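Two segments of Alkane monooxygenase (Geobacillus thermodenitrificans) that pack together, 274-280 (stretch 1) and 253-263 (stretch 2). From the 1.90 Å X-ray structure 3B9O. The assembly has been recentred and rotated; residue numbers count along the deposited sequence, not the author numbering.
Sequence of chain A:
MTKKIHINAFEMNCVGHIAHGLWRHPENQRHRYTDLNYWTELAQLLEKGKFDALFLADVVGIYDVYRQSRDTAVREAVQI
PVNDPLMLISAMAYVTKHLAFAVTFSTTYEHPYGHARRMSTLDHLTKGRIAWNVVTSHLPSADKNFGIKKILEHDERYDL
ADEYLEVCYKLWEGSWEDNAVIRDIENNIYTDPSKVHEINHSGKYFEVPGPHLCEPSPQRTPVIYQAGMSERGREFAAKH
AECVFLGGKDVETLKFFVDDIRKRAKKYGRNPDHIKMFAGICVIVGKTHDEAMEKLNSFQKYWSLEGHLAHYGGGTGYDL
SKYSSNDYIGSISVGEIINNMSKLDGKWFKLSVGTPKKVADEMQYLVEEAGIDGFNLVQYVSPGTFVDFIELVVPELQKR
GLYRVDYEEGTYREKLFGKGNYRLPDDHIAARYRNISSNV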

# COMPACT_ATOMS: atom_id res chain seq x y z
N HIS A 274 -4.25 -17.57 3.77
CA HIS A 274 -4.98 -16.42 4.29
C HIS A 274 -4.13 -15.14 4.12
O HIS A 274 -4.46 -14.11 4.68
CB HIS A 274 -5.32 -16.63 5.76
CG HIS A 274 -6.44 -17.60 5.99
ND1 HIS A 274 -7.04 -18.31 4.97
CD2 HIS A 274 -7.06 -17.97 7.14
CE1 HIS A 274 -7.99 -19.08 5.49
NE2 HIS A 274 -8.02 -18.89 6.80
N ILE A 275 -3.01 -15.26 3.38
CA ILE A 275 -2.17 -14.12 3.06
C ILE A 275 -2.14 -14.01 1.53
O ILE A 275 -1.75 -14.96 0.86
CB ILE A 275 -0.71 -14.30 3.60
CG1 ILE A 275 -0.68 -14.73 5.08
CG2 ILE A 275 0.10 -13.01 3.39
CD1 ILE A 275 0.71 -15.26 5.56
N LYS A 276 -2.51 -12.87 0.98
CA LYS A 276 -2.38 -12.61 -0.47
C LYS A 276 -1.08 -11.88 -0.77
O LYS A 276 -0.65 -11.02 0.00
CB LYS A 276 -3.57 -11.76 -0.94
CG LYS A 276 -4.91 -12.37 -0.61
CD LYS A 276 -5.29 -13.45 -1.62
CE LYS A 276 -6.69 -14.01 -1.31
NZ LYS A 276 -7.36 -14.59 -2.49
N MET A 277 -0.45 -12.24 -1.87
CA MET A 277 0.88 -11.71 -2.23
C MET A 277 0.71 -10.82 -3.44
O MET A 277 0.12 -11.26 -4.44
CB MET A 277 1.82 -12.87 -2.56
CG MET A 277 2.02 -13.83 -1.36
SD MET A 277 2.91 -13.11 0.03
CE MET A 277 2.78 -14.47 1.19
N PHE A 278 1.19 -9.58 -3.34
CA PHE A 278 1.08 -8.54 -4.37
C PHE A 278 2.49 -8.13 -4.86
O PHE A 278 3.38 -7.93 -4.05
CB PHE A 278 0.34 -7.31 -3.82
CG PHE A 278 -1.15 -7.52 -3.68
CD1 PHE A 278 -1.68 -8.22 -2.59
CD2 PHE A 278 -2.03 -7.02 -4.65
CE1 PHE A 278 -3.09 -8.42 -2.45
CE2 PHE A 278 -3.44 -7.24 -4.55
CZ PHE A 278 -3.95 -7.95 -3.44
N ALA A 279 2.70 -8.09 -6.17
CA ALA A 279 3.92 -7.59 -6.76
C ALA A 279 3.67 -6.22 -7.35
O ALA A 279 2.52 -5.87 -7.64
CB ALA A 279 4.40 -8.56 -7.85
N GLY A 280 4.71 -5.40 -7.49
CA GLY A 280 4.59 -4.16 -8.26
C GLY A 280 4.75 -4.51 -9.74
O GLY A 280 5.38 -5.52 -10.10
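Stretch 2 253-263: TLKFFVDDIRK

How does stretch 2 lie on stretch 1? Residues 253-263 form an unbroken piece of α-helix, with phi/psi values near -65/-43, and each amide from Phe-257 to Lys-263 bonds to the carbonyl four residues earlier, such as Val-258 N to Leu-254 O at 2.9 Å. The helix runs nearly antiparallel to strand 276-280: the N-to-C directions differ by 153°, and the axes come within 9.9 Å of each other. As stretch 1 advances, its partners therefore step back along the helix: Ile-275, just before the strand, has its CA 7.8 Å from the CA of Arg-262, Met-277 CA is 6.7 Å from Val-258 CA, and Ala-279 CA is 7.6 Å from Leu-254 CA.

Which residue holds the centre of the contact? Met-277 does, with 93 Å² covered by the helix, the largest share of any residue here. Its CA-to-CB bond points toward the helix, and chi1 and chi2 are both m, with chi3 t. Met-277 CG lies 3.8 Å from Val-258 CG2, while its terminal methyl, Met-277 CE, reaches 3.8 Å from Ile-261 CG2 and 3.9 Å from Arg-262 CG. One flexible side chain thus touches three helix residues spread over little more than one turn.

What does the helix offer in return? Ile-261, with 43 Å² covered, gives the most on its side; its CA-to-CB bond points toward the strand, and its CG2 serves two neighbours. Besides Met-277 CE, Ile-261 CG2 meets Ile-275 CD1 at a looser 4.3 Å. The CA-to-CB bond of Val-258, nearly one turn earlier and with 38 Å² covered, points sideways, with chi1 t, yet its CG2 still packs on Met-277.

How does the contact finish at its two ends? Beyond Val-258, the CA-to-CB bond of Leu-254 points toward the strand, and Leu-254 CD1 sits 3.8 Å from Ala-279 CB, a small methyl whose CA-to-CB bond also points toward the helix. The CA-to-CB bond of Phe-278, between Met-277 and Ala-279, points away, in keeping with the alternation of a β-strand. At the other end a water joins the apolar packing: Arg-262 NE donates to water 1 at 2.5 Å, and the oxygen of water 1 lies 3.0 Å from Ile-275 O, within hydrogen-bonding reach. No direct hydrogen bond joins the stretches, so this water supplements a contact made chiefly by hydrocarbon and burying 309 Å² over both sides.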

# COMPACT_ATOMS: atom_id res chain seq x y z
N THR A 253 12.80 -14.35 -7.59
CA THR A 253 12.86 -13.44 -6.42
C THR A 253 11.52 -13.43 -5.70
O THR A 253 11.45 -13.68 -4.48
CB THR A 253 13.24 -11.98 -6.82
OG1 THR A 253 14.55 -11.98 -7.38
CG2 THR A 253 13.26 -11.05 -5.61
N LEU A 254 10.47 -13.16 -6.45
CA LEU A 254 9.11 -13.12 -5.90
C LEU A 254 8.69 -14.45 -5.30
O LEU A 254 8.08 -14.47 -4.21
CB LEU A 254 8.13 -12.60 -6.95
CG LEU A 254 8.25 -11.10 -7.30
CD1 LEU A 254 7.41 -10.77 -8.56
CD2 LEU A 254 7.83 -10.22 -6.10
N LYS A 255 9.05 -15.56 -5.95
CA LYS A 255 8.67 -16.88 -5.44
C LYS A 255 9.33 -17.19 -4.11
O LYS A 255 8.70 -17.75 -3.20
CB LYS A 255 9.01 -17.96 -6.45
CG LYS A 255 8.51 -19.34 -6.07
CD LYS A 255 8.66 -20.28 -7.26
CE LYS A 255 8.90 -21.68 -6.79
NZ LYS A 255 8.03 -21.99 -5.60
N PHE A 256 10.60 -16.79 -4.01
CA PHE A 256 11.38 -16.94 -2.80
C PHE A 256 10.70 -16.22 -1.65
O PHE A 256 10.60 -16.77 -0.53
CB PHE A 256 12.82 -16.43 -2.95
CG PHE A 256 13.60 -16.43 -1.64
CD1 PHE A 256 14.24 -17.61 -1.19
CD2 PHE A 256 13.63 -15.30 -0.82
CE1 PHE A 256 14.94 -17.64 0.03
CE2 PHE A 256 14.32 -15.32 0.40
CZ PHE A 256 14.97 -16.50 0.83
N PHE A 257 10.28 -14.99 -1.90
CA PHE A 257 9.69 -14.17 -0.84
C PHE A 257 8.30 -14.65 -0.45
O PHE A 257 7.96 -14.66 0.73
CB PHE A 257 9.76 -12.67 -1.17
CG PHE A 257 11.17 -12.13 -1.13
CD1 PHE A 257 11.78 -11.61 -2.26
CD2 PHE A 257 11.91 -12.19 0.06
CE1 PHE A 257 13.09 -11.14 -2.22
CE2 PHE A 257 13.21 -11.72 0.12
CZ PHE A 257 13.80 -11.19 -1.03
N VAL A 258 7.51 -15.08 -1.45
CA VAL A 258 6.17 -15.62 -1.23
C VAL A 258 6.32 -16.83 -0.30
O VAL A 258 5.67 -16.93 0.74
CB VAL A 258 5.49 -16.03 -2.58
CG1 VAL A 258 4.26 -16.90 -2.36
CG2 VAL A 258 5.08 -14.78 -3.39
N ASP A 259 7.24 -17.72 -0.68
CA ASP A 259 7.46 -18.99 0.05
C ASP A 259 8.00 -18.71 1.46
O ASP A 259 7.56 -19.32 2.43
CB ASP A 259 8.44 -19.89 -0.75
CG ASP A 259 7.77 -20.54 -1.98
OD1 ASP A 259 6.55 -20.45 -2.13
OD2 ASP A 259 8.47 -21.16 -2.80
N ASP A 260 8.87 -17.69 1.58
CA ASP A 260 9.50 -17.32 2.85
C ASP A 260 8.46 -16.85 3.87
O ASP A 260 8.40 -17.32 5.01
CB ASP A 260 10.53 -16.23 2.63
CG ASP A 260 11.33 -15.92 3.87
OD1 ASP A 260 11.32 -14.75 4.28
OD2 ASP A 260 11.96 -16.85 4.44
N ILE A 261 7.61 -15.94 3.42
CA ILE A 261 6.53 -15.45 4.27
C ILE A 261 5.54 -16.51 4.64
O ILE A 261 5.13 -16.58 5.80
CB ILE A 261 5.82 -14.20 3.68
CG1 ILE A 261 6.75 -13.01 3.75
CG2 ILE A 261 4.57 -13.83 4.48
CD1 ILE A 261 6.35 -11.97 2.77
N ARG A 262 5.14 -17.35 3.69
CA ARG A 262 4.22 -18.45 4.03
C ARG A 262 4.81 -19.42 5.07
O ARG A 262 4.11 -19.85 5.98
CB ARG A 262 3.77 -19.19 2.79
CG ARG A 262 3.24 -18.28 1.72
CD ARG A 262 3.05 -19.05 0.40
NE ARG A 262 1.63 -19.12 0.21
CZ ARG A 262 0.85 -20.17 0.45
NH1 ARG A 262 1.34 -21.33 0.83
NH2 ARG A 262 -0.45 -20.03 0.27
N LYS A 263 6.10 -19.67 4.99
CA LYS A 263 6.75 -20.52 5.99
C LYS A 263 6.75 -19.85 7.35
O LYS A 263 6.45 -20.49 8.36
CB LYS A 263 8.21 -20.81 5.63
CG LYS A 263 8.29 -21.65 4.49
O HOH W 1 0.32 -16.98 -0.01